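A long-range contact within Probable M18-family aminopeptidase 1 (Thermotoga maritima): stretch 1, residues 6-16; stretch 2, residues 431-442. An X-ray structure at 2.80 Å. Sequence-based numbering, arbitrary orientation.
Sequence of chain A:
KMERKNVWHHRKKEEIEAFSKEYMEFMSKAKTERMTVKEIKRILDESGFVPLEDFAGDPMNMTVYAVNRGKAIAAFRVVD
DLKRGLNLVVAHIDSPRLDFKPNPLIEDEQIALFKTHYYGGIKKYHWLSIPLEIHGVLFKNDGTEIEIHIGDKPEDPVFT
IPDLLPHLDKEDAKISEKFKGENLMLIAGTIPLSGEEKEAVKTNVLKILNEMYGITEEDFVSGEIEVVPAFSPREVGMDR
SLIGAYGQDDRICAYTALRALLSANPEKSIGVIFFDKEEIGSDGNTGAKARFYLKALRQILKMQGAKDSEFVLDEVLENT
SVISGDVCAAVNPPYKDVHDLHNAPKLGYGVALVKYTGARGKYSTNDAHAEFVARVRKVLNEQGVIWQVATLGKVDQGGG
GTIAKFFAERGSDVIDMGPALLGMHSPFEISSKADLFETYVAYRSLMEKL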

# COMPACT_ATOMS: atom_id res chain seq x y z
N ASN A 6 -8.68 45.17 -24.35
CA ASN A 6 -9.62 45.08 -23.25
C ASN A 6 -10.89 45.83 -23.62
O ASN A 6 -10.86 47.04 -23.89
CB ASN A 6 -9.02 45.66 -21.97
CG ASN A 6 -9.90 45.40 -20.75
OD1 ASN A 6 -10.97 46.00 -20.60
ND2 ASN A 6 -9.46 44.49 -19.88
N VAL A 7 -12.00 45.12 -23.64
CA VAL A 7 -13.27 45.72 -23.99
C VAL A 7 -13.56 47.03 -23.25
O VAL A 7 -14.05 47.98 -23.86
CB VAL A 7 -14.42 44.73 -23.74
CG1 VAL A 7 -15.76 45.40 -23.99
CG2 VAL A 7 -14.26 43.53 -24.67
N TRP A 8 -13.24 47.10 -21.96
CA TRP A 8 -13.48 48.33 -21.19
C TRP A 8 -12.82 49.57 -21.80
O TRP A 8 -13.27 50.69 -21.56
CB TRP A 8 -13.03 48.17 -19.73
CG TRP A 8 -13.83 47.17 -18.96
CD1 TRP A 8 -13.46 45.89 -18.65
CD2 TRP A 8 -15.16 47.33 -18.44
NE1 TRP A 8 -14.48 45.25 -17.98
CE2 TRP A 8 -15.53 46.11 -17.84
CE3 TRP A 8 -16.07 48.40 -18.43
CZ2 TRP A 8 -16.78 45.92 -17.23
CZ3 TRP A 8 -17.31 48.21 -17.83
CH2 TRP A 8 -17.65 46.97 -17.24
N HIS A 9 -11.76 49.36 -22.57
CA HIS A 9 -11.06 50.47 -23.20
C HIS A 9 -11.53 50.75 -24.63
O HIS A 9 -10.95 51.58 -25.33
CB HIS A 9 -9.56 50.20 -23.23
CG HIS A 9 -8.92 50.22 -21.88
ND1 HIS A 9 -7.61 49.84 -21.67
CD2 HIS A 9 -9.40 50.59 -20.66
CE1 HIS A 9 -7.31 49.97 -20.39
NE2 HIS A 9 -8.38 50.42 -19.76
N HIS A 10 -12.59 50.07 -25.07
CA HIS A 10 -13.09 50.27 -26.42
C HIS A 10 -14.61 50.25 -26.55
O HIS A 10 -15.12 50.32 -27.66
CB HIS A 10 -12.54 49.19 -27.36
CG HIS A 10 -11.05 49.13 -27.41
ND1 HIS A 10 -10.27 50.20 -27.81
CD2 HIS A 10 -10.18 48.12 -27.15
CE1 HIS A 10 -9.00 49.85 -27.79
NE2 HIS A 10 -8.92 48.59 -27.39
N ARG A 11 -15.35 50.17 -25.44
CA ARG A 11 -16.79 50.11 -25.60
C ARG A 11 -17.74 51.10 -24.95
O ARG A 11 -18.90 51.17 -25.36
CB ARG A 11 -17.29 48.70 -25.30
CG ARG A 11 -17.98 48.06 -26.50
CD ARG A 11 -17.00 47.92 -27.65
NE ARG A 11 -17.66 47.58 -28.90
CZ ARG A 11 -17.01 47.30 -30.03
NH1 ARG A 11 -15.68 47.32 -30.05
NH2 ARG A 11 -17.68 47.00 -31.13
N LYS A 12 -17.29 51.85 -23.95
CA LYS A 12 -18.18 52.84 -23.33
C LYS A 12 -19.06 52.34 -22.18
O LYS A 12 -20.10 51.70 -22.40
CB LYS A 12 -19.07 53.49 -24.41
CG LYS A 12 -20.19 54.36 -23.90
CD LYS A 12 -21.02 54.92 -25.06
CE LYS A 12 -20.18 55.78 -26.01
NZ LYS A 12 -20.99 56.44 -27.07
N LYS A 13 -18.63 52.67 -20.96
CA LYS A 13 -19.29 52.28 -19.72
C LYS A 13 -20.81 52.32 -19.78
O LYS A 13 -21.48 51.32 -19.52
CB LYS A 13 -18.80 53.18 -18.58
CG LYS A 13 -17.30 53.12 -18.36
CD LYS A 13 -16.84 53.90 -17.12
CE LYS A 13 -16.80 55.42 -17.34
NZ LYS A 13 -18.15 56.02 -17.49
N GLU A 14 -21.37 53.48 -20.11
CA GLU A 14 -22.82 53.64 -20.17
C GLU A 14 -23.56 52.55 -20.95
O GLU A 14 -24.61 52.08 -20.51
CB GLU A 14 -23.18 55.02 -20.74
CG GLU A 14 -22.13 55.65 -21.65
CD GLU A 14 -21.02 56.35 -20.88
OE1 GLU A 14 -20.05 56.81 -21.51
OE2 GLU A 14 -21.11 56.43 -19.64
N GLU A 15 -23.02 52.14 -22.09
CA GLU A 15 -23.69 51.10 -22.87
C GLU A 15 -23.57 49.72 -22.21
O GLU A 15 -24.50 48.92 -22.27
CB GLU A 15 -23.15 51.06 -24.30
CG GLU A 15 -23.50 52.30 -25.12
CD GLU A 15 -23.12 52.18 -26.58
OE1 GLU A 15 -23.66 51.30 -27.28
OE2 GLU A 15 -22.27 52.97 -27.05
N ILE A 16 -22.44 49.45 -21.57
CA ILE A 16 -22.21 48.18 -20.89
C ILE A 16 -23.11 48.07 -19.67
O ILE A 16 -23.82 47.09 -19.50
CB ILE A 16 -20.72 48.05 -20.47
CG1 ILE A 16 -19.84 47.85 -21.71
CG2 ILE A 16 -20.55 46.90 -19.48
CD1 ILE A 16 -18.37 48.04 -21.46
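Stretch 2 431-442: SSKADLFETYVA

How does stretch 2 lie on stretch 1? It ends a strand at Ser431 and Ser432 and then runs as a helix from Lys433 through Ala442, laid against the segment that leads into the helix beginning at Lys13 and against the first turn of that helix. Ser432 caps the new helix, its OG accepting weak hydrogen bonds from Ala434 N at 3.2 Å and Asp435 N at 3.4 Å. The CA atoms of Val7 and Ala434 are 5.7 Å apart, those of Ile16 and Phe437 6.0 Å. No direct hydrogen bond joins the stretches; packing, one salt bridge and a bridging water make the contact.

What does Phe437, the residue with the most covered surface, touch? One helical turn beyond Lys433, its side chain points toward stretch 1, with chi1 in the t rotamer. Arg11 CG meets the ring edge, 3.5 Å from Phe437 CE2, while Ile16 CG1 lies 4.2 Å from Phe437 CB and Glu15 OE1 3.8 Å from Phe437 CZ.

Why does Arg11 matter beyond that edge contact? Its chain continues to Glu438, where Arg11 NE and Glu438 OE2 form a salt bridge at 3.2 Å. The oxygen lies over a face of the guanidinium, well out of its plane, so the attraction is between charges and no N-H points at it. Farther along the helix, Val441 CG1 comes within 3.7 Å of Arg11 NH2.

How can a residue as small as Ala434 fill its place? Its methyl points toward stretch 1 and sits over a face of Trp8, with Ala434 CB 3.5 Å from the centroid of the five-membered ring, a CH-pi contact. Val7 CG1 packs against the same Ala434 CB at 3.5 Å. Nearby, a water accepts from Trp8 NE1 at 2.8 Å and hydrogen-bonds Ser432 OG at 3.1 Å, bridging the stretches.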

# COMPACT_ATOMS: atom_id res chain seq x y z
N SER A 431 -19.17 36.26 -14.69
CA SER A 431 -18.88 36.66 -16.06
C SER A 431 -18.56 38.15 -16.04
O SER A 431 -18.84 38.83 -15.06
CB SER A 431 -20.08 36.41 -16.97
OG SER A 431 -21.15 37.28 -16.64
N SER A 432 -17.97 38.65 -17.12
CA SER A 432 -17.63 40.06 -17.23
C SER A 432 -18.74 40.86 -17.91
O SER A 432 -19.35 40.38 -18.87
CB SER A 432 -16.33 40.21 -18.03
OG SER A 432 -16.10 41.55 -18.41
N LYS A 433 -19.02 42.06 -17.42
CA LYS A 433 -20.05 42.90 -18.04
C LYS A 433 -19.59 43.29 -19.44
O LYS A 433 -20.39 43.36 -20.37
CB LYS A 433 -20.29 44.18 -17.22
CG LYS A 433 -21.06 43.98 -15.95
CD LYS A 433 -21.18 45.28 -15.20
CE LYS A 433 -21.96 45.09 -13.91
NZ LYS A 433 -22.10 46.37 -13.17
N ALA A 434 -18.30 43.57 -19.57
CA ALA A 434 -17.73 43.94 -20.86
C ALA A 434 -17.87 42.80 -21.88
O ALA A 434 -18.20 43.04 -23.04
CB ALA A 434 -16.25 44.33 -20.70
N ASP A 435 -17.62 41.57 -21.45
CA ASP A 435 -17.73 40.44 -22.36
C ASP A 435 -19.19 40.19 -22.72
O ASP A 435 -19.52 39.91 -23.88
CB ASP A 435 -17.12 39.18 -21.75
CG ASP A 435 -15.60 39.26 -21.62
OD1 ASP A 435 -14.95 39.94 -22.46
OD2 ASP A 435 -15.04 38.64 -20.70
N LEU A 436 -20.07 40.31 -21.73
CA LEU A 436 -21.49 40.11 -21.95
C LEU A 436 -21.92 40.95 -23.16
O LEU A 436 -22.52 40.45 -24.11
CB LEU A 436 -22.26 40.55 -20.70
CG LEU A 436 -23.76 40.28 -20.51
CD1 LEU A 436 -24.46 41.60 -20.30
CD2 LEU A 436 -24.35 39.51 -21.68
N PHE A 437 -21.57 42.23 -23.11
CA PHE A 437 -21.90 43.19 -24.16
C PHE A 437 -21.22 42.85 -25.48
O PHE A 437 -21.87 42.78 -26.53
CB PHE A 437 -21.46 44.59 -23.74
CG PHE A 437 -21.92 45.68 -24.67
CD1 PHE A 437 -23.27 46.03 -24.76
CD2 PHE A 437 -20.99 46.38 -25.45
CE1 PHE A 437 -23.69 47.05 -25.61
CE2 PHE A 437 -21.41 47.40 -26.30
CZ PHE A 437 -22.76 47.73 -26.38
N GLU A 438 -19.91 42.63 -25.43
CA GLU A 438 -19.18 42.34 -26.65
C GLU A 438 -19.68 41.08 -27.35
O GLU A 438 -19.56 40.96 -28.57
CB GLU A 438 -17.69 42.22 -26.36
CG GLU A 438 -16.85 42.34 -27.61
CD GLU A 438 -17.01 43.68 -28.31
OE1 GLU A 438 -16.44 43.86 -29.40
OE2 GLU A 438 -17.70 44.56 -27.76
N THR A 439 -20.22 40.14 -26.59
CA THR A 439 -20.74 38.91 -27.18
C THR A 439 -21.92 39.32 -28.04
O THR A 439 -22.03 38.91 -29.20
CB THR A 439 -21.19 37.93 -26.10
OG1 THR A 439 -20.04 37.42 -25.41
CG2 THR A 439 -21.97 36.77 -26.72
N TYR A 440 -22.79 40.14 -27.45
CA TYR A 440 -23.97 40.67 -28.14
C TYR A 440 -23.56 41.36 -29.44
O TYR A 440 -24.26 41.27 -30.44
CB TYR A 440 -24.67 41.68 -27.23
CG TYR A 440 -25.54 42.66 -27.97
CD1 TYR A 440 -26.74 42.26 -28.56
CD2 TYR A 440 -25.16 44.00 -28.08
CE1 TYR A 440 -27.53 43.17 -29.26
CE2 TYR A 440 -25.94 44.91 -28.77
CZ TYR A 440 -27.13 44.49 -29.36
OH TYR A 440 -27.89 45.40 -30.05
N VAL A 441 -22.45 42.08 -29.40
CA VAL A 441 -21.95 42.77 -30.57
C VAL A 441 -21.49 41.76 -31.61
O VAL A 441 -21.86 41.85 -32.78
CB VAL A 441 -20.78 43.69 -30.21
CG1 VAL A 441 -20.26 44.37 -31.47
CG2 VAL A 441 -21.23 44.72 -29.19
N ALA A 442 -20.69 40.78 -31.17
CA ALA A 442 -20.19 39.75 -32.06
C ALA A 442 -21.33 38.98 -32.73
O ALA A 442 -21.34 38.82 -33.95
CB ALA A 442 -19.30 38.78 -31.28
O HOH W 1 -13.44 42.73 -17.31